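Long-range contacts in mandelate racemase/muconate lactonizing enzyme/Enolase superfamily (Rhodobacter sphaeroides, PDB 2HZG), which is a two-domain member of the enolase superfamily, with an antiparallel-sheet capping domain and a parallel beta/alpha barrel that binds a sodium ion: residues A[11-16]-A[369-374]; A[24-29]-A[333-338]; A[41-46]-A[306-311]. One frame throughout, in Å; residues are numbered along the deposited sequence.

Overall arrangement
All three contacts reach the three-stranded antiparallel sheet of the N-terminal domain. Contact 1 uses strand 5-14, contact 2 strand 27-35 and contact 3 strand 38-44. Their partners follow in reverse order along the chain: helix 368-374, helix 336-340 and helix 309-316. Contact 3 is therefore nested inside contact 2, and contact 2 inside contact 1. The centres of contacts 1 and 2 are about 10 Å apart, those of 2 and 3 about 9 Å, and those of 1 and 3 about 13 Å. Together they join the N-terminal sheet to helices that follow the last two barrel strands, and to one near the end of the chain, so the two domains pack as one body.

Contact 1: A[11-16]-A[369-374]; sequences FYLSMP and SALRRY
Y374 and L371 both hold CG anti to the carbonyl carbon, with chi1 of -59° and -52°. This lays the Y374 ring along S14 and M15, and brings the end of L371 up to F11. F11, L13 and M15 on the other segment have the same kind of first torsion. M15 then bends at chi2 and chi3, so that it lies alongside the Y374 ring and points the same way. Its SD is 3.9 Å from Y374 CE1. This is an oblique Met-aromatic contact. S14 O sits at the ring edge, in the plane, 3.4 Å from Y374 CD1. L371 CD2 lies over one face of the F11 ring in a CH-pi contact, 4.2 Å from the ring centroid. L13 fills the middle, with its CB 4.0 Å from Y374 CB. One backbone bond joins the segments: S14 N donates to Y374 O over 2.9 Å with an angle of 159° at the hydrogen. It meets a lone pair in the carbonyl plane. L13 CA also approaches Y374 O at 3.3 Å, as a CA-H...O contact. S14 OG donates to M15 O within its own segment. Y374 OH is hydrogen-bonded to D340, and L337 of helix 336-340 touches L13, M15 and Y374. The contact thus lays helix 368-374 against strand 5-14, an outer strand of the sheet within this chain. The Y374 carbonyl is satisfied by S14 N of the strand backbone. This fixes Y374 to the strand main chain to main chain, while the apolar side chains pack around the bond.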
ATOM      1  N   PHE A  11      21.288   5.091  -0.227  1.00 15.80           N
ATOM      2  CA  PHE A  11      22.283   4.028  -0.227  1.00 15.36           C
ATOM      3  C   PHE A  11      21.608   2.668  -0.139  1.00 15.63           C
ATOM      4  O   PHE A  11      21.055   2.314   0.892  1.00 15.16           O
ATOM      5  CB  PHE A  11      23.230   4.215   0.963  1.00 15.54           C
ATOM      6  CG  PHE A  11      24.040   5.480   0.893  1.00 14.90           C
ATOM      7  CD1 PHE A  11      25.337   5.452   0.364  1.00 15.54           C
ATOM      8  CD2 PHE A  11      23.507   6.695   1.334  1.00 14.26           C
ATOM      9  CE1 PHE A  11      26.100   6.614   0.293  1.00 16.88           C
ATOM     10  CE2 PHE A  11      24.262   7.873   1.262  1.00 15.38           C
ATOM     11  CZ  PHE A  11      25.563   7.827   0.733  1.00 16.77           C
ATOM     12  N   TYR A  12      21.652   1.921  -1.243  1.00 16.09           N
ATOM     13  CA  TYR A  12      21.112   0.562  -1.286  1.00 16.08           C
ATOM     14  C   TYR A  12      22.208  -0.340  -0.716  1.00 15.56           C
ATOM     15  O   TYR A  12      23.256  -0.493  -1.328  1.00 15.89           O
ATOM     16  CB  TYR A  12      20.782   0.179  -2.740  1.00 15.66           C
ATOM     17  CG  TYR A  12      20.060  -1.154  -2.992  1.00 15.61           C
ATOM     18  CD1 TYR A  12      19.937  -2.146  -2.002  1.00 16.45           C
ATOM     19  CD2 TYR A  12      19.544  -1.432  -4.264  1.00 16.95           C
ATOM     20  CE1 TYR A  12      19.283  -3.371  -2.275  1.00 15.72           C
ATOM     21  CE2 TYR A  12      18.893  -2.642  -4.548  1.00 15.79           C
ATOM     22  CZ  TYR A  12      18.765  -3.606  -3.563  1.00 16.83           C
ATOM     23  OH  TYR A  12      18.115  -4.796  -3.869  1.00 15.79           O
ATOM     24  N   LEU A  13      21.984  -0.895   0.474  1.00 15.25           N
ATOM     25  CA  LEU A  13      22.966  -1.793   1.057  1.00 14.93           C
ATOM     26  C   LEU A  13      22.457  -3.221   1.022  1.00 15.51           C
ATOM     27  O   LEU A  13      21.261  -3.443   1.196  1.00 14.55           O
ATOM     28  CB  LEU A  13      23.282  -1.397   2.510  1.00 14.78           C
ATOM     29  CG  LEU A  13      23.800   0.031   2.740  1.00 15.08           C
ATOM     30  CD1 LEU A  13      24.243   0.155   4.199  1.00 15.18           C
ATOM     31  CD2 LEU A  13      24.930   0.363   1.767  1.00 13.41           C
ATOM     32  N   SER A  14      23.364  -4.186   0.842  1.00 15.55           N
ATOM     33  CA  SER A  14      22.955  -5.587   0.882  1.00 16.60           C
ATOM     34  C   SER A  14      24.075  -6.491   1.387  1.00 16.60           C
ATOM     35  O   SER A  14      25.238  -6.271   1.073  1.00 15.79           O
ATOM     36  CB  SER A  14      22.521  -6.070  -0.526  1.00 16.79           C
ATOM     37  OG  SER A  14      21.977  -7.382  -0.485  1.00 17.31           O
ATOM     38  N   MET A  15      23.700  -7.500   2.165  1.00 17.12           N
ATOM     39  CA  MET A  15      24.533  -8.687   2.398  1.00 18.20           C
ATOM     40  C   MET A  15      24.910  -9.283   1.031  1.00 19.35           C
ATOM     41  O   MET A  15      24.148  -9.122   0.063  1.00 19.10           O
ATOM     42  CB  MET A  15      23.747  -9.724   3.206  1.00 17.63           C
ATOM     43  CG  MET A  15      23.550  -9.374   4.700  1.00 17.25           C
ATOM     44  SD  MET A  15      25.100  -9.262   5.633  1.00 17.05           S
ATOM     45  CE  MET A  15      25.446 -11.002   5.870  1.00 17.28           C
ATOM     46  N   PRO A  16      26.084  -9.950   0.939  1.00 20.36           N
ATOM     47  CA  PRO A  16      26.532 -10.525  -0.344  1.00 21.40           C
ATOM     48  C   PRO A  16      25.554 -11.567  -0.897  1.00 21.81           C
ATOM     49  O   PRO A  16      25.397 -11.683  -2.107  1.00 21.68           O
ATOM     50  CB  PRO A  16      27.893 -11.175  -0.011  1.00 21.47           C
ATOM     51  CG  PRO A  16      28.293 -10.660   1.312  1.00 21.69           C
ATOM     52  CD  PRO A  16      27.054 -10.184   2.029  1.00 20.82           C
ATOM     53  N   SER A 369      32.096   2.960   6.947  1.00 20.27           N
ATOM     54  CA  SER A 369      32.590   1.594   6.631  1.00 20.40           C
ATOM     55  C   SER A 369      31.492   0.613   6.148  1.00 20.80           C
ATOM     56  O   SER A 369      31.761  -0.251   5.318  1.00 21.48           O
ATOM     57  CB  SER A 369      33.318   0.974   7.826  1.00 19.80           C
ATOM     58  OG  SER A 369      32.466   0.848   8.943  1.00 20.54           O
ATOM     59  N   ALA A 370      30.277   0.728   6.680  1.00 20.84           N
ATOM     60  CA  ALA A 370      29.164  -0.106   6.219  1.00 21.86           C
ATOM     61  C   ALA A 370      28.748   0.288   4.822  1.00 22.00           C
ATOM     62  O   ALA A 370      28.565  -0.570   3.957  1.00 22.79           O
ATOM     63  CB  ALA A 370      27.957  -0.038   7.186  1.00 21.16           C
ATOM     64  N   LEU A 371      28.620   1.588   4.586  1.00 22.78           N
ATOM     65  CA  LEU A 371      28.343   2.082   3.231  1.00 23.89           C
ATOM     66  C   LEU A 371      29.318   1.483   2.202  1.00 24.55           C
ATOM     67  O   LEU A 371      28.896   1.033   1.138  1.00 24.75           O
ATOM     68  CB  LEU A 371      28.341   3.615   3.178  1.00 24.17           C
ATOM     69  CG  LEU A 371      27.454   4.336   4.206  1.00 24.42           C
ATOM     70  CD1 LEU A 371      27.752   5.826   4.169  1.00 25.58           C
ATOM     71  CD2 LEU A 371      25.961   4.076   3.972  1.00 26.20           C
ATOM     72  N   ARG A 372      30.607   1.414   2.544  1.00 24.37           N
ATOM     73  CA  ARG A 372      31.603   0.882   1.608  1.00 25.04           C
ATOM     74  C   ARG A 372      31.483  -0.639   1.389  1.00 24.50           C
ATOM     75  O   ARG A 372      31.509  -1.127   0.258  1.00 24.23           O
ATOM     76  CB  ARG A 372      33.018   1.269   2.048  1.00 24.80           C
ATOM     77  CG  ARG A 372      34.103   0.754   1.116  1.00 29.56           C
ATOM     78  CD  ARG A 372      35.478   1.357   1.434  1.00 34.33           C
ATOM     79  NE  ARG A 372      35.508   2.805   1.223  1.00 38.35           N
ATOM     80  CZ  ARG A 372      35.613   3.406   0.033  1.00 42.01           C
ATOM     81  NH1 ARG A 372      35.636   4.737  -0.030  1.00 42.73           N
ATOM     82  NH2 ARG A 372      35.693   2.692  -1.098  1.00 41.77           N
ATOM     83  N   ARG A 373      31.346  -1.381   2.482  1.00 23.52           N
ATOM     84  CA  ARG A 373      31.312  -2.829   2.402  1.00 23.29           C
ATOM     85  C   ARG A 373      30.084  -3.381   1.655  1.00 22.09           C
ATOM     86  O   ARG A 373      30.181  -4.356   0.890  1.00 21.81           O
ATOM     87  CB  ARG A 373      31.331  -3.388   3.816  1.00 23.57           C
ATOM     88  CG  ARG A 373      31.463  -4.869   3.884  1.00 26.12           C
ATOM     89  CD  ARG A 373      31.895  -5.217   5.272  1.00 32.67           C
ATOM     90  NE  ARG A 373      32.446  -6.559   5.326  1.00 39.59           N
ATOM     91  CZ  ARG A 373      33.742  -6.854   5.298  1.00 41.95           C
ATOM     92  NH1 ARG A 373      34.664  -5.899   5.222  1.00 41.21           N
ATOM     93  NH2 ARG A 373      34.112  -8.123   5.366  1.00 44.37           N
ATOM     94  N   TYR A 374      28.930  -2.767   1.899  1.00 20.23           N
ATOM     95  CA  TYR A 374      27.667  -3.365   1.477  1.00 19.70           C
ATOM     96  C   TYR A 374      26.951  -2.644   0.333  1.00 19.36           C
ATOM     97  O   TYR A 374      25.850  -3.048  -0.045  1.00 18.15           O
ATOM     98  CB  TYR A 374      26.739  -3.455   2.668  1.00 18.26           C
ATOM     99  CG  TYR A 374      27.282  -4.282   3.818  1.00 18.95           C
ATOM    100  CD1 TYR A 374      27.203  -5.690   3.803  1.00 16.70           C
ATOM    101  CD2 TYR A 374      27.814  -3.662   4.948  1.00 17.12           C
ATOM    102  CE1 TYR A 374      27.668  -6.446   4.866  1.00 14.76           C
ATOM    103  CE2 TYR A 374      28.280  -4.415   6.023  1.00 15.97           C
ATOM    104  CZ  TYR A 374      28.205  -5.804   5.973  1.00 16.62           C
ATOM    105  OH  TYR A 374      28.661  -6.531   7.048  1.00 17.64           O
TER

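Contact 2: A[24-29]-A[333-338]; sequences GSQDAL and APQQLA
The start of helix 336-340 meets the turn that leads into strand 27-35, the middle strand of the N-terminal sheet. Q335 is the N-cap residue of this helix, and its backbone N donates to S25 OG over 2.8 Å. The bond is nearly straight, 168° at the hydrogen. S25 OG lies between its own backbone N and carbonyl carbon, chi1 73°, the crowded position, and so faces the helix start. D23 is hydrogen-bonded to both S25 OG and Q335 NE2, one at each carboxylate oxygen. Q335 CG is 3.2 Å from S25 OG and 3.8 Å from Q26 CG. The Q26 and Q335 side chains run side by side in the same direction, with their amide planes 48° apart, and the amide oxygen of Q26 accepts from T19 N. S25 CB also rests on A338 CB at 3.8 Å. L337 holds CG anti to the backbone N, which carries CD2 across to the strand. There CD2 is 3.5 Å from D27 CA and 3.7 Å from Q26 O, with A28 CB a little further off. D27 turns away from this helix and is hydrogen-bonded to S60 of the second subunit, so the strand start serves the dimer as well. The S25 hydroxyl and the L337 side chain thus join the two domains where the chain leaves the last barrel strand, 327-331. The arrangement belongs to the enolase-superfamily fold, in which an N-terminal alpha+beta capping domain packs against a beta/alpha barrel.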
ATOM      1  N   GLY A  24      14.380  -9.053   7.519  1.00 18.24           N
ATOM      2  CA  GLY A  24      14.621  -7.716   6.956  1.00 18.08           C
ATOM      3  C   GLY A  24      16.015  -7.137   7.180  1.00 17.68           C
ATOM      4  O   GLY A  24      16.328  -6.046   6.693  1.00 18.02           O
ATOM      5  N   SER A  25      16.868  -7.848   7.908  1.00 16.71           N
ATOM      6  CA  SER A  25      18.219  -7.340   8.182  1.00 15.48           C
ATOM      7  C   SER A  25      19.216  -7.657   7.070  1.00 15.59           C
ATOM      8  O   SER A  25      20.377  -7.252   7.146  1.00 15.57           O
ATOM      9  CB  SER A  25      18.728  -7.840   9.548  1.00 16.03           C
ATOM     10  OG  SER A  25      19.075  -9.216   9.503  1.00 15.16           O
ATOM     11  N   GLN A  26      18.759  -8.347   6.023  1.00 15.03           N
ATOM     12  CA  GLN A  26      19.646  -8.795   4.937  1.00 15.21           C
ATOM     13  C   GLN A  26      20.008  -7.699   3.951  1.00 14.88           C
ATOM     14  O   GLN A  26      20.997  -7.813   3.247  1.00 15.27           O
ATOM     15  CB  GLN A  26      19.023  -9.964   4.174  1.00 14.69           C
ATOM     16  CG  GLN A  26      18.665 -11.153   5.062  1.00 15.04           C
ATOM     17  CD  GLN A  26      18.230 -12.344   4.219  1.00 17.90           C
ATOM     18  OE1 GLN A  26      19.064 -13.034   3.644  1.00 17.43           O
ATOM     19  NE2 GLN A  26      16.925 -12.590   4.154  1.00 14.07           N
ATOM     20  N   ASP A  27      19.184  -6.661   3.886  1.00 14.23           N
ATOM     21  CA  ASP A  27      19.476  -5.518   3.043  1.00 15.25           C
ATOM     22  C   ASP A  27      18.907  -4.269   3.698  1.00 14.88           C
ATOM     23  O   ASP A  27      18.281  -4.372   4.762  1.00 15.11           O
ATOM     24  CB  ASP A  27      19.059  -5.737   1.556  1.00 15.46           C
ATOM     25  CG  ASP A  27      17.580  -5.496   1.284  1.00 17.15           C
ATOM     26  OD1 ASP A  27      16.796  -5.277   2.216  1.00 17.40           O
ATOM     27  OD2 ASP A  27      17.205  -5.494   0.088  1.00 18.38           O
ATOM     28  N   ALA A  28      19.194  -3.104   3.128  1.00 14.41           N
ATOM     29  CA  ALA A  28      18.752  -1.840   3.720  1.00 14.60           C
ATOM     30  C   ALA A  28      18.718  -0.745   2.675  1.00 14.59           C
ATOM     31  O   ALA A  28      19.454  -0.786   1.692  1.00 15.05           O
ATOM     32  CB  ALA A  28      19.680  -1.408   4.901  1.00 13.36           C
ATOM     33  N   LEU A  29      17.847   0.232   2.892  1.00 14.79           N
ATOM     34  CA  LEU A  29      17.938   1.480   2.155  1.00 15.65           C
ATOM     35  C   LEU A  29      18.170   2.596   3.171  1.00 15.20           C
ATOM     36  O   LEU A  29      17.281   2.915   3.953  1.00 15.72           O
ATOM     37  CB  LEU A  29      16.699   1.751   1.286  1.00 15.24           C
ATOM     38  CG  LEU A  29      16.789   3.072   0.478  1.00 16.60           C
ATOM     39  CD1 LEU A  29      17.909   3.065  -0.564  1.00 15.09           C
ATOM     40  CD2 LEU A  29      15.469   3.364  -0.200  1.00 15.76           C
ATOM     41  N   ALA A 333      19.457 -11.671  16.618  1.00 19.34           N
ATOM     42  CA  ALA A 333      20.368 -12.338  15.683  1.00 18.75           C
ATOM     43  C   ALA A 333      20.380 -11.658  14.303  1.00 18.56           C
ATOM     44  O   ALA A 333      20.220 -12.334  13.280  1.00 17.22           O
ATOM     45  CB  ALA A 333      20.028 -13.858  15.550  1.00 19.50           C
ATOM     46  N   PRO A 334      20.619 -10.323  14.263  1.00 18.02           N
ATOM     47  CA  PRO A 334      20.548  -9.678  12.951  1.00 18.02           C
ATOM     48  C   PRO A 334      21.729 -10.066  12.043  1.00 18.01           C
ATOM     49  O   PRO A 334      22.798 -10.467  12.543  1.00 17.32           O
ATOM     50  CB  PRO A 334      20.568  -8.174  13.288  1.00 18.36           C
ATOM     51  CG  PRO A 334      21.275  -8.081  14.584  1.00 19.05           C
ATOM     52  CD  PRO A 334      20.992  -9.377  15.338  1.00 18.05           C
ATOM     53  N   GLN A 335      21.535  -9.960  10.729  1.00 16.88           N
ATOM     54  CA  GLN A 335      22.641 -10.093   9.790  1.00 17.62           C
ATOM     55  C   GLN A 335      23.722  -9.056  10.091  1.00 16.71           C
ATOM     56  O   GLN A 335      23.450  -8.012  10.668  1.00 15.68           O
ATOM     57  CB  GLN A 335      22.192  -9.941   8.334  1.00 17.57           C
ATOM     58  CG  GLN A 335      21.165 -10.971   7.886  1.00 21.80           C
ATOM     59  CD  GLN A 335      21.624 -12.397   8.094  1.00 23.48           C
ATOM     60  OE1 GLN A 335      22.801 -12.722   7.930  1.00 27.49           O
ATOM     61  NE2 GLN A 335      20.695 -13.256   8.455  1.00 24.90           N
ATOM     62  N   GLN A 336      24.950  -9.376   9.709  1.00 16.92           N
ATOM     63  CA  GLN A 336      26.090  -8.498   9.942  1.00 16.10           C
ATOM     64  C   GLN A 336      25.858  -7.091   9.394  1.00 16.05           C
ATOM     65  O   GLN A 336      26.323  -6.112   9.991  1.00 15.65           O
ATOM     66  CB  GLN A 336      27.379  -9.077   9.329  1.00 16.33           C
ATOM     67  CG  GLN A 336      28.644  -8.382   9.882  1.00 15.41           C
ATOM     68  CD  GLN A 336      28.814  -8.639  11.362  1.00 15.93           C
ATOM     69  OE1 GLN A 336      28.654  -9.770  11.818  1.00 18.49           O
ATOM     70  NE2 GLN A 336      29.139  -7.605  12.121  1.00 15.27           N
ATOM     71  N   LEU A 337      25.161  -6.990   8.258  1.00 15.56           N
ATOM     72  CA  LEU A 337      24.850  -5.683   7.680  1.00 15.38           C
ATOM     73  C   LEU A 337      24.220  -4.783   8.720  1.00 15.31           C
ATOM     74  O   LEU A 337      24.687  -3.671   8.925  1.00 15.69           O
ATOM     75  CB  LEU A 337      23.932  -5.794   6.440  1.00 15.40           C
ATOM     76  CG  LEU A 337      23.313  -4.486   5.907  1.00 14.17           C
ATOM     77  CD1 LEU A 337      24.351  -3.397   5.594  1.00 14.08           C
ATOM     78  CD2 LEU A 337      22.430  -4.770   4.674  1.00 13.58           C
ATOM     79  N   ALA A 338      23.174  -5.275   9.387  1.00 15.52           N
ATOM     80  CA  ALA A 338      22.437  -4.483  10.379  1.00 15.81           C
ATOM     81  C   ALA A 338      23.308  -4.034  11.550  1.00 16.23           C
ATOM     82  O   ALA A 338      23.195  -2.882  12.007  1.00 16.60           O
ATOM     83  CB  ALA A 338      21.217  -5.256  10.884  1.00 14.70           C
TER

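Contact 3: A[41-46]-A[306-311]; sequences WGECEA and FTSHLA
The flat groups here are the carboxylates of E43 and E45 and the W41 indole. A311 CB lies over one face of the E43 carboxylate, 4.1 Å from E43 OE1, while S308 OG comes in near the plane. E43 OE1 accepts from S308 OG over 2.6 Å through its syn lone pair, on the side of OE2. E43 OE2 accepts a hydrogen bond from water 1 at 2.6 Å and lies 2.9 Å from water 2, which stands above the plane on the A311 side. The indole leads away from helix 309-316 and meets the F11 ring with the planes about 40° apart; W41 touches L310 through its CB and its carbonyl O. E43 is extended, with CG anti to the backbone N (chi1 -178°), and this carries its carboxylate to the N-terminus of the helix. S308 is the N-cap residue. Its OG accepts from A311 N in a capping bond of 175°, while its own O-H donates to E43 OE1. S308 OG thus links the first turn of the helix to E43, and the helix N-terminus would probably favour the charged form of this acid. Water 1 also receives a weak bond from S308 N. Water 2 sits among E43, E45 and T307, 2.6 Å from E45 OE1 and 2.7 Å from T307 OG1. E45 bends at chi2, and its OE1 comes within 3.5 Å of T307 CG2. L310 has CG anti to the backbone N and lays CD2 along the strand, 3.9 Å from G42 C. The contact lies near the centre of the chain. Strand 38-44 pairs with strand 27-35 through G42 and C44, E45 reaches G279 by a backbone bond, and helix 309-316 follows barrel strand 300-303.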
ATOM      1  N   TRP A  41      20.402  11.019   9.179  1.00 15.26           N
ATOM      2  CA  TRP A  41      20.292   9.717   8.545  1.00 14.94           C
ATOM      3  C   TRP A  41      19.001   9.059   8.945  1.00 14.70           C
ATOM      4  O   TRP A  41      18.522   9.224  10.080  1.00 13.56           O
ATOM      5  CB  TRP A  41      21.429   8.795   8.992  1.00 15.24           C
ATOM      6  CG  TRP A  41      22.725   9.054   8.347  1.00 14.94           C
ATOM      7  CD1 TRP A  41      23.718   9.895   8.805  1.00 15.57           C
ATOM      8  CD2 TRP A  41      23.227   8.453   7.143  1.00 16.47           C
ATOM      9  NE1 TRP A  41      24.801   9.850   7.952  1.00 15.69           N
ATOM     10  CE2 TRP A  41      24.530   8.979   6.925  1.00 14.90           C
ATOM     11  CE3 TRP A  41      22.708   7.518   6.225  1.00 17.40           C
ATOM     12  CZ2 TRP A  41      25.318   8.602   5.834  1.00 15.27           C
ATOM     13  CZ3 TRP A  41      23.498   7.150   5.133  1.00 15.42           C
ATOM     14  CH2 TRP A  41      24.785   7.701   4.944  1.00 16.37           C
ATOM     15  N   GLY A  42      18.470   8.273   8.017  1.00 14.36           N
ATOM     16  CA  GLY A  42      17.311   7.436   8.291  1.00 14.39           C
ATOM     17  C   GLY A  42      17.416   6.130   7.513  1.00 14.47           C
ATOM     18  O   GLY A  42      18.320   5.954   6.693  1.00 13.68           O
ATOM     19  N   GLU A  43      16.485   5.219   7.775  1.00 14.71           N
ATOM     20  CA  GLU A  43      16.475   3.917   7.140  1.00 15.79           C
ATOM     21  C   GLU A  43      15.025   3.554   6.752  1.00 15.61           C
ATOM     22  O   GLU A  43      14.103   3.674   7.565  1.00 15.62           O
ATOM     23  CB  GLU A  43      17.066   2.871   8.094  1.00 15.82           C
ATOM     24  CG  GLU A  43      17.154   1.434   7.532  1.00 18.73           C
ATOM     25  CD  GLU A  43      17.853   0.484   8.511  1.00 23.22           C
ATOM     26  OE1 GLU A  43      18.684   0.967   9.323  1.00 22.52           O
ATOM     27  OE2 GLU A  43      17.563  -0.739   8.474  1.00 24.84           O
ATOM     28  N   CYS A  44      14.839   3.141   5.498  1.00 16.05           N
ATOM     29  CA  CYS A  44      13.537   2.649   5.036  1.00 17.09           C
ATOM     30  C   CYS A  44      13.498   1.140   5.244  1.00 17.76           C
ATOM     31  O   CYS A  44      14.410   0.431   4.815  1.00 18.48           O
ATOM     32  CB  CYS A  44      13.350   2.931   3.539  1.00 16.28           C
ATOM     33  SG  CYS A  44      13.528   4.647   3.060  1.00 16.19           S
ATOM     34  N   GLU A  45      12.457   0.646   5.900  1.00 18.08           N
ATOM     35  CA  GLU A  45      12.297  -0.802   6.020  1.00 18.90           C
ATOM     36  C   GLU A  45      11.411  -1.257   4.860  1.00 18.50           C
ATOM     37  O   GLU A  45      10.199  -1.423   4.993  1.00 19.06           O
ATOM     38  CB  GLU A  45      11.731  -1.213   7.397  1.00 18.63           C
ATOM     39  CG  GLU A  45      11.553  -2.733   7.573  1.00 21.33           C
ATOM     40  CD  GLU A  45      12.787  -3.588   7.188  1.00 25.34           C
ATOM     41  OE1 GLU A  45      13.936  -3.095   7.238  1.00 25.72           O
ATOM     42  OE2 GLU A  45      12.595  -4.784   6.843  1.00 27.38           O
ATOM     43  N   ALA A  46      12.035  -1.436   3.705  1.00 17.83           N
ATOM     44  CA  ALA A  46      11.297  -1.466   2.463  1.00 17.38           C
ATOM     45  C   ALA A  46      12.201  -2.069   1.427  1.00 17.45           C
ATOM     46  O   ALA A  46      13.424  -2.130   1.626  1.00 17.86           O
ATOM     47  CB  ALA A  46      10.941  -0.041   2.045  1.00 17.31           C
ATOM     48  N   PHE A 306      13.489  -5.317  13.426  1.00 15.72           N
ATOM     49  CA  PHE A 306      14.220  -6.563  13.208  1.00 16.89           C
ATOM     50  C   PHE A 306      15.614  -6.297  12.593  1.00 16.66           C
ATOM     51  O   PHE A 306      16.298  -7.223  12.140  1.00 16.15           O
ATOM     52  CB  PHE A 306      13.386  -7.532  12.324  1.00 16.66           C
ATOM     53  CG  PHE A 306      13.659  -9.000  12.599  1.00 16.78           C
ATOM     54  CD1 PHE A 306      13.329  -9.570  13.837  1.00 16.35           C
ATOM     55  CD2 PHE A 306      14.227  -9.813  11.618  1.00 17.06           C
ATOM     56  CE1 PHE A 306      13.550 -10.913  14.082  1.00 15.15           C
ATOM     57  CE2 PHE A 306      14.484 -11.178  11.868  1.00 17.89           C
ATOM     58  CZ  PHE A 306      14.148 -11.717  13.110  1.00 17.18           C
ATOM     59  N   THR A 307      16.036  -5.036  12.590  1.00 16.37           N
ATOM     60  CA  THR A 307      17.176  -4.641  11.763  1.00 17.44           C
ATOM     61  C   THR A 307      18.255  -3.872  12.563  1.00 17.62           C
ATOM     62  O   THR A 307      18.599  -4.296  13.678  1.00 18.70           O
ATOM     63  CB  THR A 307      16.689  -3.890  10.484  1.00 18.03           C
ATOM     64  OG1 THR A 307      15.910  -2.755  10.881  1.00 19.79           O
ATOM     65  CG2 THR A 307      15.815  -4.810   9.635  1.00 17.37           C
ATOM     66  N   SER A 308      18.804  -2.788  12.005  1.00 16.30           N
ATOM     67  CA  SER A 308      19.940  -2.067  12.617  1.00 15.19           C
ATOM     68  C   SER A 308      19.559  -1.319  13.909  1.00 14.62           C
ATOM     69  O   SER A 308      18.391  -1.161  14.242  1.00 13.88           O
ATOM     70  CB  SER A 308      20.531  -1.057  11.628  1.00 14.95           C
ATOM     71  OG  SER A 308      19.658   0.075  11.519  1.00 15.39           O
ATOM     72  N   HIS A 309      20.552  -0.807  14.626  1.00 14.19           N
ATOM     73  CA  HIS A 309      20.221   0.046  15.769  1.00 13.96           C
ATOM     74  C   HIS A 309      19.765   1.436  15.355  1.00 13.32           C
ATOM     75  O   HIS A 309      19.136   2.109  16.140  1.00 13.52           O
ATOM     76  CB  HIS A 309      21.361   0.118  16.782  1.00 13.90           C
ATOM     77  CG  HIS A 309      21.455  -1.100  17.642  1.00 16.67           C
ATOM     78  ND1 HIS A 309      21.866  -1.058  18.955  1.00 15.75           N
ATOM     79  CD2 HIS A 309      21.161  -2.398  17.382  1.00 18.39           C
ATOM     80  CE1 HIS A 309      21.833  -2.277  19.466  1.00 19.24           C
ATOM     81  NE2 HIS A 309      21.413  -3.109  18.532  1.00 20.12           N
ATOM     82  N   LEU A 310      20.057   1.856  14.128  1.00 13.60           N
ATOM     83  CA  LEU A 310      19.460   3.107  13.628  1.00 14.32           C
ATOM     84  C   LEU A 310      17.922   2.973  13.552  1.00 13.85           C
ATOM     85  O   LEU A 310      17.190   3.845  14.014  1.00 13.16           O
ATOM     86  CB  LEU A 310      20.050   3.509  12.274  1.00 14.15           C
ATOM     87  CG  LEU A 310      19.503   4.813  11.652  1.00 17.00           C
ATOM     88  CD1 LEU A 310      19.865   6.044  12.523  1.00 16.65           C
ATOM     89  CD2 LEU A 310      19.986   4.966  10.196  1.00 15.94           C
ATOM     90  N   ALA A 311      17.464   1.867  12.967  1.00 13.49           N
ATOM     91  CA  ALA A 311      16.034   1.491  12.943  1.00 13.59           C
ATOM     92  C   ALA A 311      15.486   1.322  14.351  1.00 12.78           C
ATOM     93  O   ALA A 311      14.385   1.788  14.642  1.00 12.55           O
ATOM     94  CB  ALA A 311      15.833   0.202  12.123  1.00 12.01           C
TER
HETATM   95  O   HOH W   1      19.255  -2.701   8.948  1.00 25.23           O
HETATM   96  O   HOH W   2      14.784  -1.248   8.876  1.00 29.20           O